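Local coordinates for enoyl-CoA hydratase (Mycobacterium avium subsp. paratuberculosis, PDB 4LK5), which probably catalyses the reversible addition of water to the double bond of enoyl-CoA thioesters, at residues A35-T40 / F46-N51; D69-A74 / V83-A88. All coordinates share one frame; numbering follows the deposited sequence.

Contact 1: residues A35-T40 / F46-N51; sequences AGLDVT and FSVTIN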
loop_
_atom_site.group_PDB
_atom_site.type_symbol
_atom_site.label_atom_id
_atom_site.label_comp_id
_atom_site.label_asym_id
_atom_site.label_seq_id
_atom_site.Cartn_x
_atom_site.Cartn_y
_atom_site.Cartn_z
ATOM N N ALA C 35 -13.493 21.510 -28.182
ATOM C CA ALA C 35 -12.281 21.730 -28.931
ATOM C C ALA C 35 -11.062 21.150 -28.205
ATOM O O ALA C 35 -10.799 21.493 -27.052
ATOM C CB ALA C 35 -12.091 23.213 -29.183
ATOM N N GLY C 36 -10.315 20.293 -28.903
ATOM C CA GLY C 36 -9.097 19.666 -28.372
ATOM C C GLY C 36 -9.359 18.275 -27.810
ATOM O O GLY C 36 -8.450 17.653 -27.252
ATOM N N LEU C 37 -10.593 17.781 -27.956
ATOM C CA LEU C 37 -11.017 16.556 -27.289
ATOM C C LEU C 37 -11.986 15.718 -28.119
ATOM O O LEU C 37 -13.144 16.108 -28.320
ATOM C CB LEU C 37 -11.686 16.873 -25.946
ATOM C CG LEU C 37 -12.117 15.610 -25.180
ATOM C CD1 LEU C 37 -10.891 14.971 -24.560
ATOM C CD2 LEU C 37 -13.188 15.860 -24.122
ATOM N N ASP C 38 -11.525 14.543 -28.540
ATOM C CA ASP C 38 -12.356 13.612 -29.293
ATOM C C ASP C 38 -12.950 12.539 -28.384
ATOM O O ASP C 38 -12.229 11.899 -27.617
ATOM C CB ASP C 38 -11.524 12.962 -30.401
ATOM C CG ASP C 38 -10.815 13.989 -31.273
ATOM O OD1 ASP C 38 -11.457 14.988 -31.690
ATOM O OD2 ASP C 38 -9.609 13.798 -31.531
ATOM N N VAL C 39 -14.265 12.370 -28.486
ATOM C CA VAL C 39 -15.014 11.343 -27.784
ATOM C C VAL C 39 -15.746 10.482 -28.805
ATOM O O VAL C 39 -16.329 10.993 -29.746
ATOM C CB VAL C 39 -16.077 11.946 -26.835
ATOM C CG1 VAL C 39 -16.814 10.852 -26.070
ATOM C CG2 VAL C 39 -15.447 12.936 -25.860
ATOM N N THR C 40 -15.757 9.178 -28.569
ATOM C CA THR C 40 -16.224 8.195 -29.527
ATOM C C THR C 40 -16.731 6.987 -28.757
ATOM O O THR C 40 -16.109 6.544 -27.789
ATOM C CB THR C 40 -15.041 7.725 -30.405
ATOM O OG1 THR C 40 -14.715 8.744 -31.354
ATOM C CG2 THR C 40 -15.336 6.404 -31.150
ATOM N N PHE C 46 -15.849 3.248 -25.317
ATOM C CA PHE C 46 -15.996 4.675 -25.210
ATOM C C PHE C 46 -14.585 5.178 -25.085
ATOM O O PHE C 46 -13.922 4.891 -24.085
ATOM C CB PHE C 46 -16.816 4.929 -23.967
ATOM C CG PHE C 46 -17.263 6.329 -23.778
ATOM C CD1 PHE C 46 -18.470 6.756 -24.299
ATOM C CD2 PHE C 46 -16.525 7.201 -22.987
ATOM C CE1 PHE C 46 -18.905 8.058 -24.085
ATOM C CE2 PHE C 46 -16.944 8.497 -22.762
ATOM C CZ PHE C 46 -18.138 8.931 -23.305
ATOM N N SER C 47 -14.082 5.833 -26.133
ATOM C CA SER C 47 -12.729 6.376 -26.099
ATOM C C SER C 47 -12.808 7.846 -25.846
ATOM O O SER C 47 -13.761 8.510 -26.223
ATOM C CB SER C 47 -11.926 6.133 -27.389
ATOM O OG SER C 47 -12.027 4.789 -27.843
ATOM N N VAL C 48 -11.770 8.351 -25.218
ATOM C CA VAL C 48 -11.700 9.720 -24.851
ATOM C C VAL C 48 -10.255 10.092 -25.109
ATOM O O VAL C 48 -9.350 9.557 -24.478
ATOM C CB VAL C 48 -12.123 9.897 -23.376
ATOM C CG1 VAL C 48 -11.717 11.258 -22.856
ATOM C CG2 VAL C 48 -13.637 9.740 -23.227
ATOM N N THR C 49 -10.039 10.999 -26.051
ATOM C CA THR C 49 -8.706 11.259 -26.517
ATOM C C THR C 49 -8.427 12.760 -26.570
ATOM O O THR C 49 -9.062 13.506 -27.315
ATOM C CB THR C 49 -8.506 10.585 -27.876
ATOM O OG1 THR C 49 -9.052 9.254 -27.821
ATOM C CG2 THR C 49 -7.022 10.536 -28.265
ATOM N N ILE C 50 -7.479 13.192 -25.739
ATOM C CA ILE C 50 -7.042 14.588 -25.688
ATOM C C ILE C 50 -6.254 14.805 -26.979
ATOM O O ILE C 50 -5.581 13.872 -27.439
ATOM C CB ILE C 50 -6.163 14.884 -24.446
ATOM C CG1 ILE C 50 -6.892 14.512 -23.148
ATOM C CG2 ILE C 50 -5.775 16.353 -24.377
ATOM C CD1 ILE C 50 -6.030 14.566 -21.892
ATOM N N ASN C 51 -6.355 16.012 -27.561
ATOM C CA ASN C 51 -5.828 16.287 -28.904
ATOM C C ASN C 51 -5.149 17.647 -29.017
ATOM O O ASN C 51 -5.384 18.420 -29.935
ATOM C CB ASN C 51 -6.957 16.170 -29.934
ATOM C CG ASN C 51 -6.466 15.697 -31.291
ATOM O OD1 ASN C 51 -5.307 15.920 -31.672
ATOM N ND2 ASN C 51 -7.347 15.012 -32.024
#

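Contact 2: residues D69-A74 / V83-A88; sequences DAMEYA and VRIGGA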
loop_
_atom_site.group_PDB
_atom_site.type_symbol
_atom_site.label_atom_id
_atom_site.label_comp_id
_atom_site.label_asym_id
_atom_site.label_seq_id
_atom_site.Cartn_x
_atom_site.Cartn_y
_atom_site.Cartn_z
ATOM N N ASP C 69 -17.489 15.706 -18.235
ATOM C CA ASP C 69 -18.884 15.525 -18.747
ATOM C C ASP C 69 -19.044 14.182 -19.434
ATOM O O ASP C 69 -20.006 13.436 -19.219
ATOM C CB ASP C 69 -19.272 16.647 -19.747
ATOM C CG ASP C 69 -19.496 18.035 -19.076
ATOM O OD1 ASP C 69 -19.632 18.130 -17.843
ATOM O OD2 ASP C 69 -19.551 19.048 -19.796
ATOM N N ALA C 70 -18.084 13.887 -20.292
ATOM C CA ALA C 70 -17.978 12.592 -20.944
ATOM C C ALA C 70 -17.932 11.390 -19.954
ATOM O O ALA C 70 -18.592 10.338 -20.183
ATOM C CB ALA C 70 -16.731 12.596 -21.827
HETATM N N MSE C 71 -17.170 11.516 -18.862
HETATM C CA MSE C 71 -17.141 10.408 -17.896
HETATM C C MSE C 71 -18.503 10.288 -17.232
HETATM O O MSE C 71 -19.038 9.191 -17.090
HETATM C CB MSE C 71 -16.041 10.552 -16.855
HETATM C CG MSE C 71 -14.672 10.532 -17.491
HETATM SE SE MSE C 71 -14.346 8.778 -18.302
HETATM C CE MSE C 71 -12.870 9.375 -19.422
ATOM N N GLU C 72 -19.106 11.409 -16.849
ATOM C CA GLU C 72 -20.468 11.335 -16.302
ATOM C C GLU C 72 -21.469 10.738 -17.318
ATOM O O GLU C 72 -22.226 9.818 -16.970
ATOM C CB GLU C 72 -20.937 12.690 -15.796
ATOM C CG GLU C 72 -20.201 13.143 -14.545
ATOM C CD GLU C 72 -20.717 14.472 -14.046
ATOM O OE1 GLU C 72 -21.237 15.246 -14.878
ATOM O OE2 GLU C 72 -20.598 14.748 -12.837
ATOM N N TYR C 73 -21.438 11.212 -18.570
ATOM C CA TYR C 73 -22.314 10.653 -19.612
ATOM C C TYR C 73 -22.205 9.126 -19.723
ATOM O O TYR C 73 -23.203 8.417 -19.835
ATOM C CB TYR C 73 -22.010 11.255 -20.987
ATOM C CG TYR C 73 -22.824 10.583 -22.033
ATOM C CD1 TYR C 73 -24.219 10.768 -22.067
ATOM C CD2 TYR C 73 -22.242 9.706 -22.945
ATOM C CE1 TYR C 73 -25.002 10.119 -23.002
ATOM C CE2 TYR C 73 -23.015 9.058 -23.900
ATOM C CZ TYR C 73 -24.393 9.261 -23.922
ATOM O OH TYR C 73 -25.174 8.608 -24.857
ATOM N N ALA C 74 -20.977 8.633 -19.682
ATOM C CA ALA C 74 -20.703 7.226 -19.875
ATOM C C ALA C 74 -21.232 6.312 -18.766
ATOM O O ALA C 74 -21.318 5.094 -18.964
ATOM C CB ALA C 74 -19.211 7.035 -20.042
ATOM N N VAL C 83 -14.093 1.775 -21.101
ATOM C CA VAL C 83 -13.775 3.177 -21.327
ATOM C C VAL C 83 -12.242 3.348 -21.434
ATOM O O VAL C 83 -11.494 2.806 -20.639
ATOM C CB VAL C 83 -14.347 4.035 -20.167
ATOM C CG1 VAL C 83 -13.882 5.490 -20.257
ATOM C CG2 VAL C 83 -15.873 3.975 -20.123
ATOM N N ARG C 84 -11.758 4.061 -22.441
ATOM C CA ARG C 84 -10.325 4.294 -22.535
ATOM C C ARG C 84 -10.046 5.765 -22.647
ATOM O O ARG C 84 -10.690 6.437 -23.426
ATOM C CB ARG C 84 -9.671 3.566 -23.713
ATOM C CG ARG C 84 -10.563 3.215 -24.892
ATOM C CD ARG C 84 -9.975 3.629 -26.248
ATOM N NE ARG C 84 -8.673 3.053 -26.585
ATOM C CZ ARG C 84 -7.544 3.753 -26.747
ATOM N NH1 ARG C 84 -7.525 5.074 -26.585
ATOM N NH2 ARG C 84 -6.416 3.129 -27.077
ATOM N N ILE C 85 -9.088 6.247 -21.857
ATOM C CA ILE C 85 -8.604 7.614 -21.970
ATOM C C ILE C 85 -7.234 7.509 -22.532
ATOM O O ILE C 85 -6.468 6.629 -22.133
ATOM C CB ILE C 85 -8.312 8.344 -20.639
ATOM C CG1 ILE C 85 -8.810 7.578 -19.436
ATOM C CG2 ILE C 85 -8.820 9.787 -20.678
ATOM C CD1 ILE C 85 -10.303 7.527 -19.365
ATOM N N GLY C 86 -6.908 8.463 -23.389
ATOM C CA GLY C 86 -5.575 8.612 -23.925
ATOM C C GLY C 86 -5.376 10.009 -24.488
ATOM O O GLY C 86 -6.267 10.866 -24.388
ATOM N N GLY C 87 -4.186 10.234 -25.048
ATOM C CA GLY C 87 -3.814 11.499 -25.665
ATOM C C GLY C 87 -3.069 11.259 -26.961
ATOM O O GLY C 87 -2.325 10.278 -27.059
ATOM N N ALA C 88 -3.260 12.153 -27.947
ATOM C CA ALA C 88 -2.727 11.956 -29.315
ATOM C C ALA C 88 -1.220 12.223 -29.440
ATOM O O ALA C 88 -0.655 13.062 -28.728
ATOM C CB ALA C 88 -3.502 12.793 -30.329
#

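Contact 1: residues A35-T40 / F46-N51
D38 and T49 form a hydrogen-bonded pair of the beta hairpin: D38 N donates to T49 O at 2.9 Å and T49 N returns to D38 O at 2.8 Å, each with an N-H...O angle of 158°. T40 and S47 repeat the pattern toward the turn, S47 N reaching T40 O at 2.7 Å. The segment axes, 4.8 Å apart and 170° from parallel, confirm antiparallel pairing. At the open end, N51 N donates to G36 O at 2.7 Å, a more bent bond just beyond the strand residues.

A side-chain bond supplements this ladder. N51 ND2 meets D38 OD2 at 2.6 Å on the syn side of the carboxylate, close to the amide's own plane, although the two flat groups stand almost perpendicular.

Apolar contacts gather on the side bearing L37, V39, V48 and I50. Chi1 of V39 (-178°) swings CG1 away from its own N, and that methyl meets F46 CZ obliquely at 3.6 Å. L37 CD1 comes closest to T49 O, at 3.6 Å, and touches V48 CG1 and I50 CG1 more loosely.

Helix 61-76 packs on this apolar side through I67, M71, Y73 and A74, while strand 82-87 pairs with the other edge of strand 45-50, leaving 37-41 outermost in the chain's six-stranded sheet.

Contact 2: residues D69-A74 / V83-A88
The beta-alpha-beta unit made of strand 45-50, helix 61-76 and strand 82-87 brings M71, a selenomethionine, from the helix onto V83 of the strand. The contact is wholly apolar: no hydrogen bond joins the two segments, and the buried surface, both sides summed, is a modest 145 Å². M71 SE lies 3.9 Å from V83 CG1, and the terminal methyl M71 CE is 4.1 Å from that same V83 CG1. One valine branch therefore meets both the selenium and the methyl beyond it, the two side chains running at an angle to each other.

The shape of M71 explains its reach. With chi1 at -63° its CG stands beside the backbone N; the bend at chi2 (-65°) brings SE round to the valine, and the extended last torsion then sends CE on toward the strand. V83 presents CG1 through a chi1 of 172°, placing this branch opposite its own backbone N. M71 CE and I85 CD1 are modelled closer than carbons can sit, so the detailed fit of that pair remains doubtful.

Strands 45-50 and 82-87 run parallel, as in a beta-alpha-beta crossover, and are neighbours in the sheet. V83 and I85 alternate with R84, which starts its side chain away from the helix. All three touching residues are buried. Around them, M71 also packs on V48 of strand 45-50 and on L121, A124 and I125 of helix 113-127, while V83 and I85 both touch V132 on the next strand. D69 OD1 and E72 OE1 of the same helix as M71 are both salt-bridged to R120 NH2 of helix 113-127.

How the contacts relate
Contact 1 and contact 2 come in series along the chain, their centres about 7 Å apart and on the same side of the chain's centre. Strand 45-50 links them: it is the second strand of the hairpin in contact 1 and the first strand of the beta-alpha-beta unit to which contact 2 belongs. Probable backbone hydrogen bonds, V48 N to R84 O and R84 N to F46 O, both 2.8 Å, join it to strand 82-87. Together they lie at the edge of the six-stranded sheet that ends in strand 37-41, with helix 61-76 packed on one face of it, consistent with the N-terminal part of the crotonase-like fold.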